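PDB 4XFK: putative branched chain amino acid ABC transporter, periplasmic amino acid-binding protein from Brucella ovis, which probably serves as the periplasmic substrate-binding component of an ABC transport system for branched-chain and related amino acids. Local coordinates for residues S125-Y130 and E391-K396; Y160-N165 and D214-G219; G250-A255 and D368-G373; S265-P270 and E296-F301. The protein carries 1 engineered substitution. All blocks are in the same frame, centred on the assembly; numbering follows the deposited sequence.

Interaction 1. Residues S125-Y130 and E391-K396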
loop_
_atom_site.group_PDB
_atom_site.type_symbol
_atom_site.label_atom_id
_atom_site.label_comp_id
_atom_site.label_asym_id
_atom_site.label_seq_id
_atom_site.Cartn_x
_atom_site.Cartn_y
_atom_site.Cartn_z
ATOM N N SER A 125 4.038 -0.048 -17.362
ATOM C CA SER A 125 4.842 -0.837 -18.294
ATOM C C SER A 125 4.874 -2.338 -17.987
ATOM O O SER A 125 5.111 -3.146 -18.892
ATOM C CB SER A 125 6.270 -0.292 -18.373
ATOM O OG SER A 125 6.938 -0.458 -17.137
ATOM N N LYS A 126 4.626 -2.710 -16.730
ATOM C CA LYS A 126 4.617 -4.121 -16.338
ATOM C C LYS A 126 3.213 -4.670 -16.097
ATOM O O LYS A 126 3.056 -5.771 -15.584
ATOM C CB LYS A 126 5.478 -4.354 -15.093
ATOM C CG LYS A 126 6.972 -4.306 -15.351
ATOM C CD LYS A 126 7.748 -4.809 -14.141
ATOM C CE LYS A 126 9.230 -4.939 -14.454
ATOM N NZ LYS A 126 9.796 -3.646 -14.923
ATOM N N CYS A 127 2.193 -3.904 -16.458
ATOM C CA CYS A 127 0.799 -4.325 -16.338
ATOM C C CYS A 127 0.549 -5.626 -17.095
ATOM O O CYS A 127 0.998 -5.763 -18.238
ATOM C CB CYS A 127 -0.092 -3.212 -16.903
ATOM S SG CYS A 127 -1.825 -3.609 -17.103
ATOM N N HIS A 128 -0.160 -6.571 -16.483
ATOM C CA HIS A 128 -0.632 -7.752 -17.198
ATOM C C HIS A 128 -1.888 -8.278 -16.524
ATOM O O HIS A 128 -2.239 -7.862 -15.410
ATOM C CB HIS A 128 0.444 -8.836 -17.330
ATOM C CG HIS A 128 0.922 -9.388 -16.022
ATOM N ND1 HIS A 128 0.434 -10.560 -15.477
ATOM C CD2 HIS A 128 1.850 -8.925 -15.154
ATOM C CE1 HIS A 128 1.048 -10.791 -14.329
ATOM N NE2 HIS A 128 1.913 -9.814 -14.110
ATOM N N PHE A 129 -2.572 -9.180 -17.213
ATOM C CA PHE A 129 -3.915 -9.576 -16.822
ATOM C C PHE A 129 -3.965 -10.277 -15.465
ATOM O O PHE A 129 -4.952 -10.173 -14.750
ATOM C CB PHE A 129 -4.536 -10.457 -17.906
ATOM C CG PHE A 129 -5.946 -10.880 -17.610
ATOM C CD1 PHE A 129 -7.009 -10.013 -17.813
ATOM C CD2 PHE A 129 -6.209 -12.153 -17.139
ATOM C CE1 PHE A 129 -8.313 -10.412 -17.540
ATOM C CE2 PHE A 129 -7.504 -12.563 -16.873
ATOM C CZ PHE A 129 -8.560 -11.690 -17.066
ATOM N N TYR A 130 -2.900 -10.983 -15.102
ATOM C CA TYR A 130 -2.928 -11.791 -13.882
ATOM C C TYR A 130 -2.303 -11.099 -12.671
ATOM O O TYR A 130 -2.124 -11.717 -11.626
ATOM C CB TYR A 130 -2.340 -13.189 -14.137
ATOM C CG TYR A 130 -3.213 -14.016 -15.061
ATOM C CD1 TYR A 130 -4.308 -14.721 -14.567
ATOM C CD2 TYR A 130 -2.979 -14.051 -16.432
ATOM C CE1 TYR A 130 -5.128 -15.464 -15.415
ATOM C CE2 TYR A 130 -3.793 -14.783 -17.284
ATOM C CZ TYR A 130 -4.864 -15.483 -16.773
ATOM O OH TYR A 130 -5.669 -16.212 -17.627
ATOM N N GLU A 391 0.062 5.913 -19.847
ATOM C CA GLU A 391 0.330 5.822 -21.273
ATOM C C GLU A 391 0.998 4.498 -21.632
ATOM O O GLU A 391 0.765 3.947 -22.707
ATOM C CB GLU A 391 1.212 7.001 -21.713
ATOM C CG GLU A 391 0.653 8.367 -21.315
ATOM C CD GLU A 391 1.705 9.469 -21.286
ATOM O OE1 GLU A 391 2.880 9.195 -21.614
ATOM O OE2 GLU A 391 1.352 10.616 -20.931
ATOM N N SER A 392 1.806 3.979 -20.710
ATOM C CA SER A 392 2.574 2.760 -20.937
ATOM C C SER A 392 1.785 1.476 -20.688
ATOM O O SER A 392 2.321 0.382 -20.853
ATOM C CB SER A 392 3.810 2.756 -20.038
ATOM O OG SER A 392 3.432 2.776 -18.672
ATOM N N CYS A 393 0.525 1.606 -20.279
ATOM C CA CYS A 393 -0.313 0.444 -19.989
ATOM C C CYS A 393 -0.877 -0.224 -21.237
ATOM O O CYS A 393 -1.531 0.418 -22.063
ATOM C CB CYS A 393 -1.467 0.828 -19.055
ATOM S SG CYS A 393 -2.809 -0.391 -18.960
ATOM N N SER A 394 -0.624 -1.522 -21.352
ATOM C CA SER A 394 -1.274 -2.365 -22.340
ATOM C C SER A 394 -1.594 -3.672 -21.633
ATOM O O SER A 394 -0.754 -4.213 -20.920
ATOM C CB SER A 394 -0.332 -2.639 -23.505
ATOM O OG SER A 394 0.765 -3.428 -23.070
ATOM N N MET A 395 -2.803 -4.182 -21.799
ATOM C CA MET A 395 -3.133 -5.457 -21.180
ATOM C C MET A 395 -3.757 -6.381 -22.205
ATOM O O MET A 395 -4.645 -5.986 -22.958
ATOM C CB MET A 395 -4.072 -5.280 -19.977
ATOM C CG MET A 395 -4.329 -6.569 -19.173
ATOM S SD MET A 395 -5.665 -6.314 -18.007
ATOM C CE MET A 395 -4.832 -5.280 -16.822
ATOM N N LYS A 396 -3.283 -7.615 -22.231
ATOM C CA LYS A 396 -3.878 -8.633 -23.075
ATOM C C LYS A 396 -5.116 -9.223 -22.404
ATOM O O LYS A 396 -5.092 -9.571 -21.215
ATOM C CB LYS A 396 -2.852 -9.720 -23.381
ATOM C CG LYS A 396 -1.633 -9.192 -24.116
ATOM C CD LYS A 396 -0.596 -10.279 -24.355
ATOM C CE LYS A 396 0.661 -9.688 -24.978
ATOM N NZ LYS A 396 1.669 -10.731 -25.315
HETATM O O HOH W 1 -1.444 -9.147 -20.218
#
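Cys127 and Cys393 bring their sulfurs close across two irregular loops: in the modelled Cys127 conformer, one of two, SG lies 3.8 Å from Cys393 SG, too far for a disulfide, and the other position is not judged here. The loops belong to the lobe of the periplasmic-binding-protein fold built on a parallel sheet; residues 125-130 lead into its edge strand 131-133, while residues 391-396 form part of the C-terminal tail. They run 22° apart, yet no direct hydrogen bond links them. One water takes their place, accepting from Phe129 N at 3.2 Å and from Lys396 N at 3.1 Å, and so ties two main chains that do not pair as strands.

The chief side-chain contact is a Met-aromatic pair. Met395 SD comes to the edge of the Phe129 ring, 5.3 Å from its centroid and 77° off the ring normal, with CD1 the ring atom it touches, at 3.9 Å. The methionine chain bends at its last torsion (chi3 -73°), which carries CE away from the ring to within 3.9 Å of His128 O. Nearer the backbone, Met395 CG rests 3.7 Å from Phe129 N. Helix 322-331 supports Phe129 through Ala326 and Leu327, and the His348 ring meets its ring obliquely. His128 is directed elsewhere, its NE2 hydrogen-bonded to Thr95 OG1. At the end of residues 391-396 the carbonyl of Lys396 packs against the phenylalanine stem, with O 3.5 Å from Phe129 CB.

Interaction 2. Residues Y160-N165 and D214-G219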
loop_
_atom_site.group_PDB
_atom_site.type_symbol
_atom_site.label_atom_id
_atom_site.label_comp_id
_atom_site.label_asym_id
_atom_site.label_seq_id
_atom_site.Cartn_x
_atom_site.Cartn_y
_atom_site.Cartn_z
ATOM N N TYR A 160 10.440 20.412 -0.373
ATOM C CA TYR A 160 11.598 19.550 -0.563
ATOM C C TYR A 160 11.066 18.153 -0.885
ATOM O O TYR A 160 9.980 17.787 -0.433
ATOM C CB TYR A 160 12.433 19.515 0.724
ATOM C CG TYR A 160 13.844 18.989 0.560
ATOM C CD1 TYR A 160 14.102 17.630 0.502
ATOM C CD2 TYR A 160 14.919 19.861 0.484
ATOM C CE1 TYR A 160 15.395 17.151 0.351
ATOM C CE2 TYR A 160 16.205 19.396 0.336
ATOM C CZ TYR A 160 16.440 18.042 0.269
ATOM O OH TYR A 160 17.734 17.603 0.121
ATOM N N SER A 161 11.821 17.379 -1.658
ATOM C CA SER A 161 11.491 15.977 -1.920
ATOM C C SER A 161 12.648 15.099 -1.460
ATOM O O SER A 161 13.772 15.288 -1.905
ATOM C CB SER A 161 11.240 15.768 -3.417
ATOM O OG SER A 161 11.088 14.394 -3.736
ATOM N N ILE A 162 12.381 14.151 -0.567
ATOM C CA ILE A 162 13.416 13.215 -0.134
ATOM C C ILE A 162 12.877 11.786 -0.215
ATOM O O ILE A 162 11.850 11.475 0.376
ATOM C CB ILE A 162 13.975 13.561 1.277
ATOM C CG1 ILE A 162 15.090 12.582 1.668
ATOM C CG2 ILE A 162 12.861 13.613 2.324
ATOM C CD1 ILE A 162 15.910 13.029 2.861
ATOM N N ASN A 163 13.558 10.930 -0.972
ATOM C CA ASN A 163 13.085 9.570 -1.211
ATOM C C ASN A 163 14.207 8.564 -1.344
ATOM O O ASN A 163 15.373 8.929 -1.506
ATOM C CB ASN A 163 12.185 9.504 -2.453
ATOM C CG ASN A 163 10.938 10.350 -2.311
ATOM O OD1 ASN A 163 9.979 9.947 -1.659
ATOM N ND2 ASN A 163 10.951 11.534 -2.905
ATOM N N GLN A 164 13.824 7.294 -1.256
ATOM C CA GLN A 164 14.721 6.157 -1.385
ATOM C C GLN A 164 15.059 5.890 -2.848
ATOM O O GLN A 164 14.187 5.946 -3.719
ATOM C CB GLN A 164 14.051 4.923 -0.782
ATOM C CG GLN A 164 13.744 5.050 0.714
ATOM C CD GLN A 164 12.653 4.109 1.172
ATOM O OE1 GLN A 164 12.820 3.358 2.145
ATOM N NE2 GLN A 164 11.523 4.157 0.494
ATOM N N ASN A 165 16.321 5.570 -3.115
ATOM C CA ASN A 165 16.751 5.357 -4.488
ATOM C C ASN A 165 16.460 3.934 -4.978
ATOM O O ASN A 165 17.366 3.100 -5.107
ATOM C CB ASN A 165 18.229 5.716 -4.664
ATOM C CG ASN A 165 18.552 6.141 -6.083
ATOM O OD1 ASN A 165 17.869 5.741 -7.030
ATOM N ND2 ASN A 165 19.591 6.959 -6.239
ATOM N N ASP A 214 8.312 24.675 3.348
ATOM C CA ASP A 214 7.136 24.501 4.183
ATOM C C ASP A 214 6.753 23.029 4.307
ATOM O O ASP A 214 6.217 22.592 5.334
ATOM C CB ASP A 214 5.988 25.310 3.584
ATOM C CG ASP A 214 6.404 26.733 3.257
ATOM O OD1 ASP A 214 6.752 27.455 4.209
ATOM O OD2 ASP A 214 6.412 27.123 2.064
ATOM N N THR A 215 7.044 22.265 3.261
ATOM C CA THR A 215 6.603 20.879 3.166
ATOM C C THR A 215 7.758 20.020 2.697
ATOM O O THR A 215 8.513 20.415 1.808
ATOM C CB THR A 215 5.467 20.749 2.143
ATOM O OG1 THR A 215 4.432 21.683 2.466
ATOM C CG2 THR A 215 4.892 19.337 2.132
ATOM N N VAL A 216 7.896 18.845 3.302
ATOM C CA VAL A 216 8.853 17.841 2.850
ATOM C C VAL A 216 8.074 16.621 2.364
ATOM O O VAL A 216 7.484 15.901 3.168
ATOM C CB VAL A 216 9.818 17.420 3.971
ATOM C CG1 VAL A 216 10.803 16.377 3.441
ATOM C CG2 VAL A 216 10.545 18.644 4.533
ATOM N N PHE A 217 8.048 16.401 1.053
ATOM C CA PHE A 217 7.382 15.225 0.510
ATOM C C PHE A 217 8.299 14.020 0.597
ATOM O O PHE A 217 9.454 14.083 0.166
ATOM C CB PHE A 217 7.016 15.443 -0.957
ATOM C CG PHE A 217 5.913 16.448 -1.179
ATOM C CD1 PHE A 217 4.590 16.121 -0.903
ATOM C CD2 PHE A 217 6.195 17.710 -1.684
ATOM C CE1 PHE A 217 3.574 17.037 -1.114
ATOM C CE2 PHE A 217 5.183 18.625 -1.893
ATOM C CZ PHE A 217 3.874 18.292 -1.613
ATOM N N THR A 218 7.785 12.909 1.123
ATOM C CA THR A 218 8.588 11.695 1.174
ATOM C C THR A 218 7.734 10.441 1.167
ATOM O O THR A 218 6.724 10.355 1.875
ATOM C CB THR A 218 9.550 11.676 2.401
ATOM O OG1 THR A 218 10.309 10.462 2.376
ATOM C CG2 THR A 218 8.800 11.768 3.725
ATOM N N GLY A 219 8.169 9.468 0.369
ATOM C CA GLY A 219 7.601 8.126 0.381
ATOM C C GLY A 219 8.372 7.157 1.264
ATOM O O GLY A 219 8.176 5.953 1.168
#
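Ile162 lays its CG2 against Val216 CG1 at 3.6 Å and against Thr218 CB at 3.8 Å, spanning two side chains of the adjacent strand; it and Thr218 lie side by side, pointing the same way. The strands are parallel, 27° apart in direction, and three backbone bonds set their register: Tyr160 N to Thr215 O, Phe217 N to Tyr160 O, and Ile162 N to Phe217 O (3.0 Å, N-H...O 167°).

Beyond that point side chains continue the pairing. Gly219 N is 4.2 Å from Ile162 O, and Thr218 OG1, anti to its backbone N (chi1 -180°), donates to that carbonyl instead, at 2.7 Å and tilted from the carbonyl plane. The same hydroxyl accepts from Asn220 N. Gly219 N goes to Asn163 OD1 at 2.8 Å, nearly straight, so both groups are satisfied where the strands draw apart.

Ser161 and Phe217 lie on the face opposite Tyr160 and Val216, under helix 167-184, where Phe217 touches Val176. Strand 158-164 leads through that helix to 186-193, which leads through helix 202-210 to 215-218; these connections place 158-164 between the other two, as in the Rossmann-like lobes of periplasmic binding proteins.

Interaction 3. Residues G250-A255 and D368-G373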
loop_
_atom_site.group_PDB
_atom_site.type_symbol
_atom_site.label_atom_id
_atom_site.label_comp_id
_atom_site.label_asym_id
_atom_site.label_seq_id
_atom_site.Cartn_x
_atom_site.Cartn_y
_atom_site.Cartn_z
ATOM N N GLY A 250 5.469 3.713 15.210
ATOM C CA GLY A 250 6.781 4.170 15.641
ATOM C C GLY A 250 7.144 5.602 15.254
ATOM O O GLY A 250 7.911 6.266 15.961
ATOM N N ASN A 251 6.626 6.081 14.125
ATOM C CA ASN A 251 7.006 7.403 13.627
ATOM C C ASN A 251 6.591 8.572 14.513
ATOM O O ASN A 251 7.353 9.525 14.680
ATOM C CB ASN A 251 6.439 7.633 12.233
ATOM C CG ASN A 251 7.183 6.883 11.176
ATOM O OD1 ASN A 251 8.411 6.886 11.148
ATOM N ND2 ASN A 251 6.450 6.257 10.274
ATOM N N ILE A 252 5.381 8.521 15.062
ATOM C CA ILE A 252 4.886 9.624 15.877
ATOM C C ILE A 252 5.622 9.698 17.214
ATOM O O ILE A 252 5.958 10.790 17.677
ATOM C CB ILE A 252 3.354 9.566 16.038
ATOM C CG1 ILE A 252 2.700 9.619 14.657
ATOM C CG2 ILE A 252 2.857 10.702 16.937
ATOM C CD1 ILE A 252 3.215 10.742 13.780
ATOM N N GLY A 253 5.915 8.546 17.809
ATOM C CA GLY A 253 6.762 8.517 18.985
ATOM C C GLY A 253 8.113 9.158 18.694
ATOM O O GLY A 253 8.605 9.979 19.470
ATOM N N ASN A 254 8.715 8.806 17.562
ATOM C CA ASN A 254 10.014 9.364 17.206
ATOM C C ASN A 254 9.958 10.856 16.907
ATOM O O ASN A 254 10.948 11.565 17.080
ATOM C CB ASN A 254 10.628 8.623 16.019
ATOM C CG ASN A 254 11.365 7.371 16.431
ATOM O OD1 ASN A 254 11.222 6.883 17.554
ATOM N ND2 ASN A 254 12.156 6.836 15.515
ATOM N N ALA A 255 8.802 11.332 16.451
ATOM C CA ALA A 255 8.610 12.755 16.169
ATOM C C ALA A 255 8.765 13.610 17.417
ATOM O O ALA A 255 9.177 14.764 17.329
ATOM C CB ALA A 255 7.243 12.991 15.538
ATOM N N ASP A 368 1.216 5.373 18.803
ATOM C CA ASP A 368 2.445 5.099 19.560
ATOM C C ASP A 368 2.352 5.444 21.045
ATOM O O ASP A 368 3.361 5.740 21.677
ATOM C CB ASP A 368 3.652 5.819 18.943
ATOM C CG ASP A 368 3.880 5.448 17.490
ATOM O OD1 ASP A 368 3.393 4.389 17.038
ATOM O OD2 ASP A 368 4.569 6.222 16.797
ATOM N N GLY A 369 1.145 5.411 21.598
ATOM C CA GLY A 369 0.945 5.741 22.998
ATOM C C GLY A 369 1.163 7.207 23.334
ATOM O O GLY A 369 1.297 7.561 24.506
ATOM N N THR A 370 1.191 8.064 22.315
ATOM C CA THR A 370 1.365 9.497 22.529
ATOM C C THR A 370 0.018 10.195 22.694
ATOM O O THR A 370 -1.037 9.560 22.663
ATOM C CB THR A 370 2.121 10.165 21.355
ATOM O OG1 THR A 370 1.240 10.329 20.232
ATOM C CG2 THR A 370 3.333 9.334 20.944
ATOM N N GLU A 371 0.064 11.513 22.861
ATOM C CA GLU A 371 -1.142 12.324 22.923
ATOM C C GLU A 371 -1.697 12.621 21.532
ATOM O O GLU A 371 -2.775 13.209 21.406
ATOM C CB GLU A 371 -0.842 13.638 23.638
ATOM C CG GLU A 371 -0.358 13.456 25.063
ATOM C CD GLU A 371 0.468 14.633 25.566
ATOM O OE1 GLU A 371 1.403 15.066 24.857
ATOM O OE2 GLU A 371 0.187 15.116 26.681
ATOM N N TYR A 372 -0.954 12.221 20.498
ATOM C CA TYR A 372 -1.298 12.530 19.114
ATOM C C TYR A 372 -1.762 11.303 18.344
ATOM O O TYR A 372 -1.295 10.200 18.586
ATOM C CB TYR A 372 -0.082 13.117 18.390
ATOM C CG TYR A 372 0.342 14.474 18.912
ATOM C CD1 TYR A 372 1.211 14.596 19.995
ATOM C CD2 TYR A 372 -0.134 15.633 18.322
ATOM C CE1 TYR A 372 1.586 15.843 20.478
ATOM C CE2 TYR A 372 0.237 16.880 18.790
ATOM C CZ TYR A 372 1.096 16.981 19.865
ATOM O OH TYR A 372 1.451 18.233 20.317
ATOM N N GLY A 373 -2.661 11.511 17.388
ATOM C CA GLY A 373 -2.984 10.489 16.413
ATOM C C GLY A 373 -3.286 11.136 15.082
ATOM O O GLY A 373 -3.134 12.349 14.912
#
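Asp368 turns CG beside its own backbone N (chi1 -57°), presenting the carboxylate to Gly250 and Gly253, while Ile252 holds CG1 beside its backbone N (chi1 -59°) and its other branch, CG2, against Thr370 OG1. The two carboxylate oxygens share the work at the amino end of helix 251-255. OD1 accepts from Gly250 N at 2.8 Å, the donor arriving on the syn side but 33° out of the carboxylate plane. OD2 takes the N-H of Gly253 through its anti lone pair, at 2.9 Å and almost straight. Gripped by two bonds to different residues, the carboxylate is fixed in rotation, and its position against the first turn should favour the ionised form, since helix N-termini carry partial positive charge.

Gly250 occupies the N-cap position with a positive phi at which a CB would be pressed against the preceding carbonyl oxygen.

Beside this polar grip is a small van der Waals contact. Ile252 CG2 reaches Thr370 OG1 at 3.7 Å and makes an apolar contact with Tyr372 CB at 4.1 Å, crossing each of these side chains at about a right angle, and Thr370 CG2 lies 4.0 Å from Gly253 CA. The threonine is held by an ST turn: its OG1 accepts from Tyr372 N at 2.9 Å and also donates to Ala367 O.

The contact joins a short helix to the loop between strands 350-360 and 373-380. Ile252 and Tyr372 both rest on Val359 of strand 350-360, and on the helix's other flank Asn251 packs against Leu225, Leu226 and Met229 of helix 223-235.

Interaction 4. Residues S265-P270 and E296-F301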
loop_
_atom_site.group_PDB
_atom_site.type_symbol
_atom_site.label_atom_id
_atom_site.label_comp_id
_atom_site.label_asym_id
_atom_site.label_seq_id
_atom_site.Cartn_x
_atom_site.Cartn_y
_atom_site.Cartn_z
ATOM N N SER A 265 -1.568 10.644 3.489
ATOM C CA SER A 265 -2.772 10.285 2.745
ATOM C C SER A 265 -2.804 8.769 2.615
ATOM O O SER A 265 -1.828 8.166 2.150
ATOM C CB SER A 265 -2.769 10.930 1.365
ATOM O OG SER A 265 -3.963 10.584 0.683
ATOM N N THR A 266 -3.902 8.157 3.062
ATOM C CA THR A 266 -4.030 6.695 3.065
ATOM C C THR A 266 -5.463 6.289 2.720
ATOM O O THR A 266 -6.349 7.137 2.692
ATOM C CB THR A 266 -3.690 6.070 4.440
ATOM O OG1 THR A 266 -4.835 6.172 5.285
ATOM C CG2 THR A 266 -2.474 6.701 5.089
ATOM N N PRO A 267 -5.701 4.990 2.458
ATOM C CA PRO A 267 -7.074 4.570 2.150
ATOM C C PRO A 267 -8.023 4.511 3.352
ATOM O O PRO A 267 -9.160 4.077 3.181
ATOM C CB PRO A 267 -6.889 3.146 1.598
ATOM C CG PRO A 267 -5.454 3.040 1.223
ATOM C CD PRO A 267 -4.722 3.922 2.170
ATOM N N PHE A 268 -7.593 4.933 4.537
ATOM C CA PHE A 268 -8.400 4.682 5.728
ATOM C C PHE A 268 -8.063 5.589 6.910
ATOM O O PHE A 268 -6.907 5.975 7.115
ATOM C CB PHE A 268 -8.227 3.218 6.155
ATOM C CG PHE A 268 -8.904 2.880 7.456
ATOM C CD1 PHE A 268 -10.278 2.707 7.515
ATOM C CD2 PHE A 268 -8.166 2.746 8.622
ATOM C CE1 PHE A 268 -10.910 2.398 8.721
ATOM C CE2 PHE A 268 -8.792 2.438 9.830
ATOM C CZ PHE A 268 -10.159 2.268 9.871
ATOM N N ASN A 269 -9.079 5.910 7.699
ATOM C CA ASN A 269 -8.861 6.443 9.029
ATOM C C ASN A 269 -10.059 5.997 9.860
ATOM O O ASN A 269 -11.176 5.990 9.356
ATOM C CB ASN A 269 -8.729 7.974 8.984
ATOM C CG ASN A 269 -8.544 8.586 10.353
ATOM O OD1 ASN A 269 -9.493 8.684 11.124
ATOM N ND2 ASN A 269 -7.322 9.011 10.660
ATOM N N PRO A 270 -9.839 5.601 11.122
ATOM C CA PRO A 270 -10.957 5.120 11.944
ATOM C C PRO A 270 -12.153 6.077 12.028
ATOM O O PRO A 270 -13.276 5.600 12.189
ATOM C CB PRO A 270 -10.331 4.967 13.332
ATOM C CG PRO A 270 -8.896 4.706 13.067
ATOM C CD PRO A 270 -8.544 5.467 11.816
ATOM N N GLU A 296 -2.029 -1.982 6.348
ATOM C CA GLU A 296 -3.092 -2.939 6.660
ATOM C C GLU A 296 -4.434 -2.693 5.958
ATOM O O GLU A 296 -5.010 -3.639 5.429
ATOM C CB GLU A 296 -3.258 -3.102 8.176
ATOM C CG GLU A 296 -1.981 -3.588 8.837
ATOM C CD GLU A 296 -2.086 -3.633 10.346
ATOM O OE1 GLU A 296 -2.308 -2.569 10.970
ATOM O OE2 GLU A 296 -1.942 -4.740 10.913
ATOM N N PRO A 297 -4.942 -1.444 5.954
ATOM C CA PRO A 297 -6.244 -1.233 5.302
ATOM C C PRO A 297 -6.304 -1.655 3.822
ATOM O O PRO A 297 -7.276 -2.323 3.448
ATOM C CB PRO A 297 -6.475 0.270 5.494
ATOM C CG PRO A 297 -5.768 0.560 6.802
ATOM C CD PRO A 297 -4.496 -0.231 6.670
ATOM N N ALA A 298 -5.309 -1.316 3.003
ATOM C CA ALA A 298 -5.349 -1.732 1.593
ATOM C C ALA A 298 -5.374 -3.255 1.474
ATOM O O ALA A 298 -6.079 -3.814 0.627
ATOM C CB ALA A 298 -4.177 -1.170 0.812
ATOM N N ALA A 299 -4.615 -3.934 2.330
ATOM C CA ALA A 299 -4.568 -5.389 2.275
ATOM C C ALA A 299 -5.922 -5.984 2.645
ATOM O O ALA A 299 -6.427 -6.877 1.952
ATOM C CB ALA A 299 -3.470 -5.929 3.163
ATOM N N VAL A 300 -6.539 -5.472 3.704
ATOM C CA VAL A 300 -7.856 -5.957 4.104
ATOM C C VAL A 300 -8.920 -5.637 3.049
ATOM O O VAL A 300 -9.687 -6.515 2.632
ATOM C CB VAL A 300 -8.294 -5.375 5.465
ATOM C CG1 VAL A 300 -9.753 -5.732 5.748
ATOM C CG2 VAL A 300 -7.363 -5.846 6.583
ATOM N N PHE A 301 -8.966 -4.387 2.603
ATOM C CA PHE A 301 -10.019 -3.974 1.680
ATOM C C PHE A 301 -9.853 -4.683 0.329
ATOM O O PHE A 301 -10.830 -5.082 -0.310
ATOM C CB PHE A 301 -10.049 -2.449 1.497
ATOM C CG PHE A 301 -10.269 -1.658 2.773
ATOM C CD1 PHE A 301 -10.780 -2.251 3.917
ATOM C CD2 PHE A 301 -9.939 -0.307 2.823
ATOM C CE1 PHE A 301 -10.962 -1.511 5.086
ATOM C CE2 PHE A 301 -10.132 0.438 3.985
ATOM C CZ PHE A 301 -10.632 -0.168 5.115
#
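Phe268 and Phe301 set their rings obliquely, planes 74° apart and centroids 5.9 Å distant. This buried contact lies where the two lobes of the periplasmic-binding-protein fold approach each other: residues 265-270 carry the chain out of strand 263-266 of the mixed sheet, whereas helix 296-312 packs against helix 26-44, with Ala299 on Ala34.

On the Phe301 side, the touching atom is at the ring's edge and near its plane: Phe268 CD1 lies 3.8 Å from Phe301 CZ. The Phe268 side chain runs at about a right angle to both Phe301 and Pro297. Its CG is anti to the backbone N (chi1 174°). Pro297 meets both CB and CD2 of this side chain: Phe268 CB sits 3.5 Å from Pro297 CB, and Phe268 CD2 comes 3.7 Å from Pro297 CG, so the proline touches both the stem and the ring. Phe280 of helix 274-288 completes the aromatic cluster by meeting the Phe268 ring edge-to-face.

The backbone that delivers Phe268 is itself pinned: Phe268 N donates to Thr266 OG1 at 3.1 Å, an ST turn whose hydroxyl also accepts from Gln357 NE2. Pro267, between them, reaches Ala298 CB with its CG at 4.4 Å.

Within the helix, Pro297 O stands 3.1 Å above one face of the Phe301 ring, offset toward the rim, while taking the helical bond from Phe301 N. A second carbonyl approaches that ring at its edge, with Pro267 O 3.9 Å from Phe301 CE2.

Interactions 2 and 4 are fully buried; interactions 1 and 3 are partly buried and lie on opposite sides of the chain's centre, about 40 Å apart between centres. The chemistry follows place. Interaction 2 relies on regular strand bonding extended by side chains, and interaction 4 on apolar rings with no hydrogen bond across it. Interaction 3 joins a carboxylate to a helix start, and interaction 1 uses sulfur contacts and a water. Interactions 2 and 4 reach the same mixed sheet, while helix 251-255 of interaction 3 directly precedes strand 263-266 of interaction 4. Along the chain, interaction 1 encloses the other three, and interaction 3 encloses interaction 4.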